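Local atomic coordinates of Peptide/nickel transport system substrate-binding protein (Listeria monocytogenes serotype 1/2a, PDB entry 5KZT), a protein that probably captures peptides outside the cell as the substrate-binding component of an oligopeptide transport system, and is seen here holding a bound peptide. Residues F328-K333 with K472-M477; K342-D347 with A490-Y495; S423-D428 with P432-D437; L436-F439 with A444-R447; M448-K453 with K482-D487. All coordinates share one frame; numbering follows the deposited sequence.

Contact 1 (F328-K333 with K472-M477); sequences FDPGNK and KRWDEM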
# COMPACT_ATOMS: atom_id res chain seq x y z
N PHE A 328 16.43 -7.84 6.12
CA PHE A 328 17.74 -8.11 6.70
C PHE A 328 18.66 -8.76 5.69
O PHE A 328 18.22 -9.46 4.78
CB PHE A 328 17.61 -9.03 7.92
CG PHE A 328 16.73 -8.47 9.01
CD1 PHE A 328 15.35 -8.68 8.97
CD2 PHE A 328 17.28 -7.75 10.07
CE1 PHE A 328 14.53 -8.15 9.96
CE2 PHE A 328 16.46 -7.24 11.07
CZ PHE A 328 15.09 -7.42 11.01
N ASP A 329 19.94 -8.50 5.87
CA ASP A 329 21.00 -8.89 4.95
C ASP A 329 21.07 -10.43 4.89
O ASP A 329 21.16 -11.07 5.93
CB ASP A 329 22.31 -8.27 5.47
CG ASP A 329 23.52 -8.48 4.55
OD1 ASP A 329 23.58 -9.47 3.81
OD2 ASP A 329 24.45 -7.64 4.60
N PRO A 330 21.03 -11.02 3.67
CA PRO A 330 21.10 -12.49 3.60
C PRO A 330 22.44 -13.03 4.10
O PRO A 330 22.50 -14.17 4.51
CB PRO A 330 20.87 -12.79 2.10
CG PRO A 330 21.32 -11.55 1.42
CD PRO A 330 20.90 -10.43 2.34
N GLY A 331 23.48 -12.21 4.06
CA GLY A 331 24.81 -12.62 4.52
C GLY A 331 24.95 -12.72 6.01
O GLY A 331 25.31 -13.79 6.54
N ASN A 332 24.72 -11.61 6.70
CA ASN A 332 24.96 -11.55 8.15
C ASN A 332 23.73 -11.22 9.00
O ASN A 332 23.88 -10.99 10.19
CB ASN A 332 26.09 -10.57 8.45
CG ASN A 332 25.73 -9.12 8.15
OD1 ASN A 332 24.63 -8.79 7.68
ND2 ASN A 332 26.67 -8.23 8.43
N LYS A 333 22.55 -11.16 8.39
CA LYS A 333 21.29 -10.96 9.09
C LYS A 333 21.08 -9.57 9.72
O LYS A 333 20.12 -9.38 10.48
CB LYS A 333 21.05 -12.07 10.12
CG LYS A 333 21.09 -13.46 9.53
CD LYS A 333 20.91 -14.49 10.62
CE LYS A 333 20.12 -15.70 10.13
NZ LYS A 333 20.13 -16.73 11.20
N LYS A 472 25.25 -9.67 -3.86
CA LYS A 472 25.49 -8.48 -4.71
C LYS A 472 24.22 -7.65 -4.91
O LYS A 472 24.29 -6.43 -4.86
CB LYS A 472 26.10 -8.85 -6.07
CG LYS A 472 27.57 -9.21 -5.99
CD LYS A 472 28.31 -8.91 -7.28
CE LYS A 472 29.78 -9.31 -7.22
NZ LYS A 472 29.95 -10.79 -7.06
N ARG A 473 23.08 -8.30 -5.13
CA ARG A 473 21.80 -7.60 -5.27
C ARG A 473 21.50 -6.82 -4.00
O ARG A 473 21.18 -5.63 -4.05
CB ARG A 473 20.66 -8.58 -5.56
CG ARG A 473 19.27 -7.96 -5.60
CD ARG A 473 18.23 -8.88 -6.22
NE ARG A 473 16.88 -8.35 -6.04
CZ ARG A 473 16.13 -8.48 -4.93
NH1 ARG A 473 16.58 -9.16 -3.86
NH2 ARG A 473 14.92 -7.94 -4.89
N TRP A 474 21.62 -7.50 -2.86
CA TRP A 474 21.36 -6.85 -1.57
C TRP A 474 22.27 -5.63 -1.38
O TRP A 474 21.77 -4.53 -1.10
CB TRP A 474 21.56 -7.84 -0.41
CG TRP A 474 21.43 -7.18 0.92
CD1 TRP A 474 22.43 -6.63 1.67
CD2 TRP A 474 20.23 -6.98 1.64
NE1 TRP A 474 21.91 -6.09 2.83
CE2 TRP A 474 20.56 -6.29 2.83
CE3 TRP A 474 18.89 -7.32 1.40
CZ2 TRP A 474 19.60 -5.96 3.80
CZ3 TRP A 474 17.93 -6.97 2.35
CH2 TRP A 474 18.29 -6.30 3.54
N ASP A 475 23.58 -5.81 -1.56
CA ASP A 475 24.54 -4.71 -1.35
C ASP A 475 24.21 -3.48 -2.20
O ASP A 475 24.29 -2.34 -1.74
CB ASP A 475 25.99 -5.15 -1.59
CG ASP A 475 26.46 -6.24 -0.62
OD1 ASP A 475 25.79 -6.46 0.41
OD2 ASP A 475 27.49 -6.89 -0.89
N GLU A 476 23.80 -3.73 -3.45
CA GLU A 476 23.43 -2.66 -4.35
C GLU A 476 22.16 -1.95 -3.90
O GLU A 476 22.11 -0.73 -3.93
CB GLU A 476 23.29 -3.18 -5.78
CG GLU A 476 24.62 -3.66 -6.36
CD GLU A 476 25.59 -2.53 -6.67
OE1 GLU A 476 25.38 -1.81 -7.67
OE2 GLU A 476 26.59 -2.37 -5.93
N MET A 477 21.16 -2.70 -3.44
CA MET A 477 19.94 -2.10 -2.88
C MET A 477 20.25 -1.17 -1.70
O MET A 477 19.62 -0.12 -1.56
CB MET A 477 18.91 -3.17 -2.49
CG MET A 477 18.23 -3.81 -3.70
SD MET A 477 16.80 -4.85 -3.35
CE MET A 477 17.54 -6.09 -2.29
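The indole of Trp474 lies flat beneath the chain at Phe328 to Pro330, and nearly everything that meets across this contact sits over one face of that ring. Asp329 CA is 3.7 Å from the centroid of the six-membered ring and 27° off its normal, while Pro330 CD stands over the five-membered ring at 3.8 Å from its centroid. Both are CH-pi contacts. Toward the far rim the peptide group after Phe328 comes down on the benzo part, with Phe328 C 3.3 Å from Trp474 CH2. The side chain of Phe328 leaves its backbone away from the helix and takes little part. Trp474 gets there because its CG is anti to the backbone N (chi1 175°), which carries the indole out from the helix and under the loop.

The carboxylate of Asp329 leans over the pyrrole side, its plane 31° from that of the indole and its CG 3.4 Å from Trp474 NE1. The two flat groups lie close, but no hydrogen bond forms: the N-H of NE1 goes to Glu339 OE1. Asp329 OD1 turns back to its own loop and takes Gly331 N at 2.8 Å, on the anti side but well out of the carboxylate plane; Gln471 NE2 also bonds to this oxygen. With Asp475 OD1 and Glu339 nearby, the site gathers several acidic groups, which may raise the proton affinity of some of them.

Gly331 N on Asp329 OD1 makes an Asx turn, and the contact is thus an Asx-turn loop, ahead of helix 336-340, laid over a tryptophan that projects from helix 471-487.

Contact 2 (K342-D347 with A490-Y495); sequences KHLEYD and AIQPLY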
# COMPACT_ATOMS: atom_id res chain seq x y z
N LYS A 342 21.54 6.59 8.53
CA LYS A 342 20.52 7.64 8.47
C LYS A 342 20.78 8.55 7.27
O LYS A 342 21.92 8.75 6.88
CB LYS A 342 20.49 8.44 9.76
CG LYS A 342 20.02 7.64 10.96
CD LYS A 342 20.11 8.47 12.22
CE LYS A 342 19.51 7.78 13.44
NZ LYS A 342 20.06 6.41 13.66
N HIS A 343 19.70 9.07 6.69
CA HIS A 343 19.74 10.06 5.62
C HIS A 343 18.83 11.23 5.93
O HIS A 343 17.79 11.05 6.57
CB HIS A 343 19.28 9.41 4.32
CG HIS A 343 19.98 8.14 4.02
ND1 HIS A 343 21.14 8.09 3.27
CD2 HIS A 343 19.72 6.87 4.39
CE1 HIS A 343 21.55 6.84 3.18
NE2 HIS A 343 20.71 6.08 3.86
N LEU A 344 19.22 12.43 5.47
CA LEU A 344 18.40 13.64 5.57
C LEU A 344 17.79 13.86 6.97
O LEU A 344 16.57 13.94 7.15
CB LEU A 344 17.27 13.63 4.51
CG LEU A 344 17.71 13.44 3.05
CD1 LEU A 344 16.48 13.20 2.17
CD2 LEU A 344 18.53 14.60 2.53
N GLU A 345 18.68 13.93 7.94
CA GLU A 345 18.31 14.19 9.33
C GLU A 345 17.91 15.64 9.53
O GLU A 345 18.52 16.55 8.97
CB GLU A 345 19.45 13.81 10.27
CG GLU A 345 19.74 12.32 10.28
CD GLU A 345 20.85 11.93 11.24
OE1 GLU A 345 20.60 11.89 12.46
OE2 GLU A 345 21.97 11.64 10.78
N TYR A 346 16.88 15.86 10.34
CA TYR A 346 16.45 17.19 10.74
C TYR A 346 17.60 18.10 11.17
O TYR A 346 18.36 17.75 12.07
CB TYR A 346 15.46 17.08 11.89
CG TYR A 346 15.08 18.39 12.56
CD1 TYR A 346 14.41 19.39 11.86
CD2 TYR A 346 15.38 18.61 13.91
CE1 TYR A 346 14.05 20.57 12.47
CE2 TYR A 346 15.01 19.79 14.53
CZ TYR A 346 14.35 20.76 13.82
OH TYR A 346 13.99 21.91 14.45
N ASP A 347 17.70 19.25 10.52
CA ASP A 347 18.80 20.21 10.74
C ASP A 347 18.37 21.58 10.19
O ASP A 347 18.47 21.82 8.99
CB ASP A 347 20.08 19.71 10.04
CG ASP A 347 21.33 20.50 10.41
OD1 ASP A 347 21.30 21.75 10.47
OD2 ASP A 347 22.37 19.84 10.61
N ALA A 490 15.11 13.01 -3.45
CA ALA A 490 13.91 12.70 -4.27
C ALA A 490 12.64 12.80 -3.42
O ALA A 490 11.59 13.25 -3.90
CB ALA A 490 14.02 11.29 -4.84
N ILE A 491 12.76 12.32 -2.18
CA ILE A 491 11.68 12.33 -1.17
C ILE A 491 12.28 12.58 0.20
O ILE A 491 13.50 12.56 0.34
CB ILE A 491 10.96 10.98 -1.10
CG1 ILE A 491 11.93 9.85 -0.75
CG2 ILE A 491 10.24 10.70 -2.40
CD1 ILE A 491 11.25 8.59 -0.32
N GLN A 492 11.44 12.79 1.20
CA GLN A 492 11.91 12.92 2.59
C GLN A 492 11.08 12.03 3.51
O GLN A 492 9.96 12.38 3.87
CB GLN A 492 11.86 14.38 3.07
CG GLN A 492 12.21 14.61 4.56
CD GLN A 492 13.58 14.08 4.99
OE1 GLN A 492 13.97 12.98 4.62
NE2 GLN A 492 14.32 14.87 5.79
N PRO A 493 11.64 10.87 3.90
CA PRO A 493 11.00 10.09 4.97
C PRO A 493 10.73 10.94 6.22
O PRO A 493 11.58 11.71 6.64
CB PRO A 493 12.01 8.99 5.23
CG PRO A 493 12.64 8.77 3.89
CD PRO A 493 12.79 10.16 3.33
N LEU A 494 9.53 10.78 6.78
CA LEU A 494 9.12 11.55 7.95
C LEU A 494 8.95 10.63 9.14
O LEU A 494 9.54 10.89 10.18
CB LEU A 494 7.82 12.31 7.66
CG LEU A 494 7.93 13.83 7.81
CD1 LEU A 494 6.74 14.54 7.21
CD2 LEU A 494 8.12 14.20 9.28
N TYR A 495 8.14 9.58 8.99
CA TYR A 495 7.92 8.61 10.08
C TYR A 495 7.65 7.19 9.63
O TYR A 495 7.21 6.94 8.50
CB TYR A 495 6.79 9.09 11.00
CG TYR A 495 5.37 9.14 10.42
CD1 TYR A 495 4.88 10.28 9.80
CD2 TYR A 495 4.51 8.06 10.55
CE1 TYR A 495 3.59 10.35 9.32
CE2 TYR A 495 3.21 8.11 10.07
CZ TYR A 495 2.75 9.25 9.45
OH TYR A 495 1.45 9.30 8.96
O HOH W 1 15.15 10.65 5.78
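The flat carboxamide of Gln492 is met at its edge by Leu344 O, which lies 11° out of the amide plane and accepts from Gln492 NE2 at 2.8 Å in a fairly straight bond (162°). Leu344 CB sits obliquely before the edge that carries nitrogen and oxygen, 3.4 Å from both NE2 and OE1. On the same side of the plane Leu344 CD1 stands off to one face, 3.5 Å from Gln492 OE1. Gln492 CG is anti to the backbone N and the chain then bends at chi2 (56°), which swings the amide across to the loop. Its rotation is well fixed: NE2 also donates to Ala298 O, and OE1 accepts from a water, 2.9 Å away, that donates in turn to His343 O. Leu344 O has a second donor in Lys303 NZ. By contrast Ile491 O, buried under Leu344 CD1 at 3.6 Å, has no polar partner in the model.

Leu344 adopts a left-handed backbone conformation between helices 336-340 and 348-362. Strand 491-503 pairs antiparallel with 264-277 in the large mixed sheet. Farther along the same segment, Leu494 and Tyr495 both face Phe273 in a classic beta bulge, and Tyr495 OH hydrogen-bonds to a basic side chain of the bound peptide.

Contact 3 (S423-D428 with P432-D437); sequences SGWGPD and PSTFLD
Trp425, at the end of strand 420-425, and Pro427 just after it pack on Thr434 and Phe435 of the short helix 433-436, in the peptide-binding cleft of this PBP2-type fold. Trp425 and Phe435 form an offset edge-to-face pair: the edge of Trp425 is turned toward the face of Phe435, with the five-membered ring and the phenyl ring 5.1 Å apart at their centroids and their planes at 75°. Trp425 CD1 makes the closest approach between the rings, 3.6 Å from Phe435 CD1. The Phe435 ring in turn sets its own edge against the backbone, CE1 lying 3.4 Å from Trp425 O.

Apolar packing continues at Pro427. Its CB touches both Phe435 CE2 and the methyl CG2 of Thr434, and the proline and phenylalanine side chains run side by side in the same direction.

Gly424 and Gly426 hydrogen-bond the peptide through their backbones, Trp425 packs on its main chain, and Asp428 OD1 bonds its backbone. Asp428 OD2 is shared between Tyr113 OH and a water that donates to it.

The polar part centres on Thr434 OG1, anti to its backbone N (chi1 -170°). That same water lies 2.7 Å from OG1, and Asp428 N donates to OG1 at 3.0 Å, almost perfectly straight at 175°.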
# COMPACT_ATOMS: atom_id res chain seq x y z
N SER A 423 2.80 11.31 1.60
CA SER A 423 2.41 9.99 1.08
C SER A 423 2.96 8.90 1.93
O SER A 423 3.82 9.13 2.76
CB SER A 423 2.87 9.84 -0.35
OG SER A 423 2.46 10.99 -1.11
N GLY A 424 2.45 7.70 1.75
CA GLY A 424 2.96 6.56 2.49
C GLY A 424 2.97 5.31 1.67
O GLY A 424 2.13 5.15 0.76
N TRP A 425 3.89 4.41 2.01
CA TRP A 425 3.97 3.12 1.37
C TRP A 425 4.11 2.05 2.40
O TRP A 425 4.97 2.14 3.28
CB TRP A 425 5.15 3.07 0.40
CG TRP A 425 5.14 1.88 -0.48
CD1 TRP A 425 5.93 0.77 -0.37
CD2 TRP A 425 4.33 1.68 -1.62
NE1 TRP A 425 5.65 -0.12 -1.37
CE2 TRP A 425 4.68 0.42 -2.17
CE3 TRP A 425 3.35 2.45 -2.26
CZ2 TRP A 425 4.07 -0.10 -3.32
CZ3 TRP A 425 2.73 1.94 -3.40
CH2 TRP A 425 3.10 0.68 -3.92
N GLY A 426 3.28 1.02 2.25
CA GLY A 426 3.38 -0.22 3.01
C GLY A 426 3.89 -1.32 2.09
O GLY A 426 3.58 -1.33 0.88
N PRO A 427 4.65 -2.26 2.63
CA PRO A 427 5.30 -3.26 1.79
C PRO A 427 4.33 -4.28 1.22
O PRO A 427 3.40 -4.68 1.91
CB PRO A 427 6.29 -3.92 2.73
CG PRO A 427 5.62 -3.81 4.07
CD PRO A 427 4.93 -2.49 4.06
N ASP A 428 4.58 -4.73 -0.01
CA ASP A 428 3.79 -5.80 -0.64
C ASP A 428 4.45 -7.17 -0.57
O ASP A 428 3.81 -8.16 -0.87
CB ASP A 428 3.52 -5.44 -2.10
CG ASP A 428 2.85 -4.08 -2.24
OD1 ASP A 428 2.07 -3.71 -1.35
OD2 ASP A 428 3.15 -3.36 -3.20
N PRO A 432 13.72 -5.12 0.23
CA PRO A 432 13.77 -3.66 0.08
C PRO A 432 13.18 -3.11 -1.23
O PRO A 432 12.72 -1.97 -1.26
CB PRO A 432 15.27 -3.36 0.13
CG PRO A 432 15.86 -4.49 0.90
CD PRO A 432 15.07 -5.68 0.46
N SER A 433 13.19 -3.93 -2.28
CA SER A 433 12.68 -3.53 -3.59
C SER A 433 11.23 -3.09 -3.59
O SER A 433 10.85 -2.25 -4.41
CB SER A 433 12.90 -4.63 -4.63
OG SER A 433 12.17 -5.81 -4.32
N THR A 434 10.40 -3.63 -2.69
CA THR A 434 9.02 -3.15 -2.60
C THR A 434 8.96 -1.62 -2.41
O THR A 434 8.08 -0.96 -2.97
CB THR A 434 8.18 -3.90 -1.55
OG1 THR A 434 6.79 -3.53 -1.69
CG2 THR A 434 8.66 -3.64 -0.11
N PHE A 435 9.91 -1.06 -1.66
CA PHE A 435 10.03 0.40 -1.49
C PHE A 435 10.86 1.07 -2.59
O PHE A 435 10.46 2.09 -3.18
CB PHE A 435 10.66 0.71 -0.13
CG PHE A 435 9.78 0.35 1.05
CD1 PHE A 435 8.88 1.28 1.56
CD2 PHE A 435 9.86 -0.91 1.64
CE1 PHE A 435 8.06 0.94 2.63
CE2 PHE A 435 9.03 -1.25 2.69
CZ PHE A 435 8.13 -0.32 3.18
N LEU A 436 12.02 0.50 -2.87
CA LEU A 436 12.99 1.18 -3.75
C LEU A 436 12.50 1.28 -5.20
O LEU A 436 12.74 2.28 -5.86
CB LEU A 436 14.35 0.49 -3.68
CG LEU A 436 15.04 0.43 -2.31
CD1 LEU A 436 16.18 -0.57 -2.31
CD2 LEU A 436 15.55 1.79 -1.89
N ASP A 437 11.79 0.25 -5.67
CA ASP A 437 11.30 0.22 -7.04
C ASP A 437 10.31 1.33 -7.39
O ASP A 437 10.10 1.62 -8.56
CB ASP A 437 10.63 -1.12 -7.33
CG ASP A 437 11.61 -2.25 -7.48
OD1 ASP A 437 12.84 -2.04 -7.49
OD2 ASP A 437 11.13 -3.38 -7.59
O HOH W 2 5.70 -3.74 -4.15

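Contact 4 (L436-F439 with A444-R447); sequences LDLF and AQNR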
# COMPACT_ATOMS: atom_id res chain seq x y z
N LEU A 436 12.02 0.50 -2.87
CA LEU A 436 12.99 1.18 -3.75
C LEU A 436 12.50 1.28 -5.20
O LEU A 436 12.74 2.28 -5.86
CB LEU A 436 14.35 0.49 -3.68
CG LEU A 436 15.04 0.43 -2.31
CD1 LEU A 436 16.18 -0.57 -2.31
CD2 LEU A 436 15.55 1.79 -1.89
N ASP A 437 11.79 0.25 -5.67
CA ASP A 437 11.30 0.22 -7.04
C ASP A 437 10.31 1.33 -7.39
O ASP A 437 10.10 1.62 -8.56
CB ASP A 437 10.63 -1.12 -7.33
CG ASP A 437 11.61 -2.25 -7.48
OD1 ASP A 437 12.84 -2.04 -7.49
OD2 ASP A 437 11.13 -3.38 -7.59
N LEU A 438 9.70 1.96 -6.39
CA LEU A 438 8.78 3.06 -6.65
C LEU A 438 9.38 4.22 -7.45
O LEU A 438 8.69 4.86 -8.24
CB LEU A 438 8.27 3.62 -5.32
CG LEU A 438 7.55 2.65 -4.38
CD1 LEU A 438 7.16 3.36 -3.08
CD2 LEU A 438 6.33 2.01 -5.03
N PHE A 439 10.67 4.48 -7.26
CA PHE A 439 11.24 5.74 -7.75
C PHE A 439 12.17 5.60 -8.96
O PHE A 439 12.92 6.52 -9.28
CB PHE A 439 11.90 6.45 -6.56
CG PHE A 439 10.93 6.70 -5.44
CD1 PHE A 439 9.90 7.63 -5.61
CD2 PHE A 439 10.97 5.95 -4.27
CE1 PHE A 439 8.96 7.85 -4.61
CE2 PHE A 439 10.03 6.17 -3.26
CZ PHE A 439 9.03 7.13 -3.43
N ALA A 444 5.16 3.92 -12.30
CA ALA A 444 3.76 4.29 -12.04
C ALA A 444 3.49 4.83 -10.63
O ALA A 444 2.50 5.53 -10.43
CB ALA A 444 2.83 3.13 -12.34
N GLN A 445 4.35 4.49 -9.67
CA GLN A 445 4.33 5.07 -8.32
C GLN A 445 5.38 6.14 -8.04
O GLN A 445 5.56 6.55 -6.89
CB GLN A 445 4.44 3.94 -7.28
CG GLN A 445 3.23 3.00 -7.24
CD GLN A 445 1.93 3.71 -6.89
OE1 GLN A 445 1.91 4.80 -6.31
NE2 GLN A 445 0.83 3.10 -7.24
N ASN A 446 6.06 6.62 -9.08
CA ASN A 446 7.05 7.71 -8.96
C ASN A 446 6.25 9.01 -8.96
O ASN A 446 6.04 9.60 -7.89
CB ASN A 446 8.07 7.62 -10.11
CG ASN A 446 9.11 8.72 -10.08
OD1 ASN A 446 8.84 9.88 -9.77
ND2 ASN A 446 10.31 8.36 -10.47
N ARG A 447 5.77 9.44 -10.13
CA ARG A 447 4.88 10.61 -10.27
C ARG A 447 5.46 11.90 -9.69
O ARG A 447 4.74 12.75 -9.18
CB ARG A 447 3.51 10.32 -9.64
CG ARG A 447 2.85 9.05 -10.13
CD ARG A 447 2.52 9.12 -11.62
NE ARG A 447 1.95 7.86 -12.08
CZ ARG A 447 1.75 7.51 -13.36
NH1 ARG A 447 2.07 8.33 -14.37
NH2 ARG A 447 1.24 6.31 -13.62
O HOH W 3 6.88 3.28 -9.72
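Gln445 packs against Leu438: its CB is 3.5 Å from Leu438 CD2, and CG follows at 3.9 Å from the same methyl. The chain then bends at chi2 (-61°), taking the amide away from Leu438, and NE2 bonds to Asp34 OD2. Gln445 also touches an acidic side chain of the bound peptide. Its backbone N is tied across by a water, which accepts from it at 2.8 Å and donates to Leu438 O.

Asn446 comes next. Its CB rests against Leu438 O at 3.4 Å. With CG anti to the backbone N (chi1 179°), the amide passes alongside the peptide of Phe439. ND2 donates to Val440 O and Tyr450 O, while OD1 takes Met448 N in an Asx turn, which pins the group at both ends.

At Arg447 the chain turns in a left-handed conformation and the side chain folds back, NE donating to Ala444 O at 2.9 Å. The donor stands above the carbonyl plane, 42° out of it; Gln414 NE2 supplies a second donor to the same oxygen.

This turn between helices 433-436 and 453-459 packs Leu438 and Gln445 against Trp425 of strand 420-425, while Phe439 rests on Leu484 of helix 471-487 and Tyr455 of helix 453-459.

Contact 5 (M448-K453 with K482-D487); sequences MSYSNK and KILLTD
Tyr450 OH and Asn452 ND2, from the two residues that touch helix 471-487 here, both hydrogen-bond to OD2 of Asp488, the residue just after that helix. The two bonds hold the loop's polar tips at the helix end while apolar groups fill in beside them. Tyr450 CE2 meets Leu484 CD1 at 3.6 Å, and the methyl sits obliquely to the ring. Next to it, the amide of Asn452 crosses Ile483 at about a right angle, ND2 resting 3.4 Å from Ile483 CG2. Both loop side chains extend with CG anti to the backbone N (chi1 168° in Tyr450), which carries the phenol and the amide from the loop toward the helix. Asn452 has a second task: its OD1 accepts from Tyr455 N and, weakly, from Asp454 N, as the N-cap of helix 453-459.

The helix widens at this point into a pi-type turn, in which Asp487 N bonds Lys482 O at 2.9 Å. Over the same turn Lys482 NZ makes a salt bridge to the syn lone pair of Asp487 OD1, also 2.9 Å long.

Helix 453-459 closes the neighbourhood, with Ile458 against Ile483 and Tyr455 against Leu484. After the helix, Ala490 leads into strand 491-503, whose Ile491 packs on Met448 and Leu485.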
# COMPACT_ATOMS: atom_id res chain seq x y z
N MET A 448 6.78 12.03 -9.78
CA MET A 448 7.46 13.21 -9.34
C MET A 448 8.33 13.79 -10.45
O MET A 448 8.94 14.83 -10.25
CB MET A 448 8.35 12.85 -8.15
CG MET A 448 7.57 12.47 -6.92
SD MET A 448 8.64 12.18 -5.50
CE MET A 448 9.85 11.03 -6.11
N SER A 449 8.38 13.11 -11.60
CA SER A 449 9.41 13.35 -12.62
C SER A 449 10.82 13.30 -12.03
O SER A 449 11.71 14.07 -12.41
CB SER A 449 9.14 14.65 -13.40
OG SER A 449 7.91 14.57 -14.10
N TYR A 450 11.01 12.37 -11.09
CA TYR A 450 12.33 12.10 -10.55
C TYR A 450 12.96 11.05 -11.44
O TYR A 450 12.37 10.00 -11.68
CB TYR A 450 12.26 11.59 -9.11
CG TYR A 450 13.58 11.02 -8.63
CD1 TYR A 450 14.68 11.84 -8.42
CD2 TYR A 450 13.74 9.65 -8.43
CE1 TYR A 450 15.88 11.32 -7.99
CE2 TYR A 450 14.93 9.11 -8.01
CZ TYR A 450 16.00 9.95 -7.80
OH TYR A 450 17.19 9.40 -7.39
N SER A 451 14.18 11.32 -11.89
CA SER A 451 14.89 10.42 -12.78
C SER A 451 16.37 10.48 -12.47
O SER A 451 17.00 11.53 -12.66
CB SER A 451 14.67 10.81 -14.24
OG SER A 451 15.33 9.94 -15.14
N ASN A 452 16.91 9.36 -11.98
CA ASN A 452 18.35 9.19 -11.82
C ASN A 452 18.74 7.84 -12.45
O ASN A 452 18.36 6.80 -11.93
CB ASN A 452 18.71 9.24 -10.33
CG ASN A 452 20.20 9.06 -10.10
OD1 ASN A 452 20.81 8.17 -10.67
ND2 ASN A 452 20.80 9.93 -9.28
N LYS A 453 19.50 7.87 -13.55
CA LYS A 453 19.85 6.63 -14.26
C LYS A 453 20.71 5.66 -13.47
O LYS A 453 20.64 4.46 -13.70
CB LYS A 453 20.52 6.92 -15.62
CG LYS A 453 19.66 7.64 -16.65
CD LYS A 453 18.21 7.17 -16.77
CE LYS A 453 18.06 5.70 -17.21
NZ LYS A 453 16.70 5.11 -16.94
N LYS A 482 21.06 5.64 -0.54
CA LYS A 482 21.91 6.84 -0.46
C LYS A 482 21.73 7.77 -1.65
O LYS A 482 21.70 9.00 -1.49
CB LYS A 482 23.37 6.46 -0.34
CG LYS A 482 24.22 7.63 0.12
CD LYS A 482 25.70 7.34 0.00
CE LYS A 482 26.52 8.57 0.32
NZ LYS A 482 26.65 9.51 -0.82
N ILE A 483 21.61 7.19 -2.84
CA ILE A 483 21.38 7.95 -4.06
C ILE A 483 20.04 8.69 -3.97
O ILE A 483 19.94 9.89 -4.22
CB ILE A 483 21.39 7.04 -5.31
CG1 ILE A 483 22.76 6.37 -5.49
CG2 ILE A 483 21.06 7.85 -6.57
CD1 ILE A 483 22.80 5.31 -6.55
N LEU A 484 19.00 7.96 -3.60
CA LEU A 484 17.64 8.50 -3.55
C LEU A 484 17.51 9.66 -2.55
O LEU A 484 16.92 10.69 -2.85
CB LEU A 484 16.65 7.39 -3.18
CG LEU A 484 15.16 7.71 -3.22
CD1 LEU A 484 14.71 7.85 -4.65
CD2 LEU A 484 14.34 6.64 -2.51
N LEU A 485 18.09 9.45 -1.36
CA LEU A 485 17.87 10.34 -0.24
C LEU A 485 19.00 11.36 -0.08
O LEU A 485 18.79 12.53 -0.37
CB LEU A 485 17.66 9.52 1.05
CG LEU A 485 16.47 8.55 0.99
CD1 LEU A 485 16.33 7.78 2.30
CD2 LEU A 485 15.16 9.25 0.63
N THR A 486 20.18 10.92 0.34
CA THR A 486 21.28 11.83 0.59
C THR A 486 21.71 12.61 -0.66
O THR A 486 21.84 13.83 -0.60
CB THR A 486 22.48 11.08 1.21
OG1 THR A 486 22.09 10.56 2.49
CG2 THR A 486 23.70 12.00 1.38
N ASP A 487 21.89 11.91 -1.78
CA ASP A 487 22.40 12.53 -3.00
C ASP A 487 21.37 13.40 -3.74
O ASP A 487 21.68 14.50 -4.16
CB ASP A 487 22.98 11.48 -3.96
CG ASP A 487 24.07 10.60 -3.32
OD1 ASP A 487 24.56 10.94 -2.20
OD2 ASP A 487 24.42 9.55 -3.93

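How the contacts relate
Contacts 1 and 5 share helix 471-487, their centres about 21 Å apart, and contact 2 uses the strand that follows it. Contact 3 lines the peptide site and backs onto the helix, where Trp474 CZ3 lies 3.5 Å from Pro432 CG. Contacts 3 and 4, centres about 9 Å apart, share Leu436 and Asp437. Phe439 carries the packing on from contact 4 in two directions: its CD1 is 3.4 Å from Met448 CE of contact 5, and its CE1 is 3.8 Å from Ile491 CG2 of contact 2. Contacts 2 and 5 join through a probable hydrogen bond, His343 ND1 to Thr486 OG1. Contacts 2, 3 and 4 each reach the bound peptide.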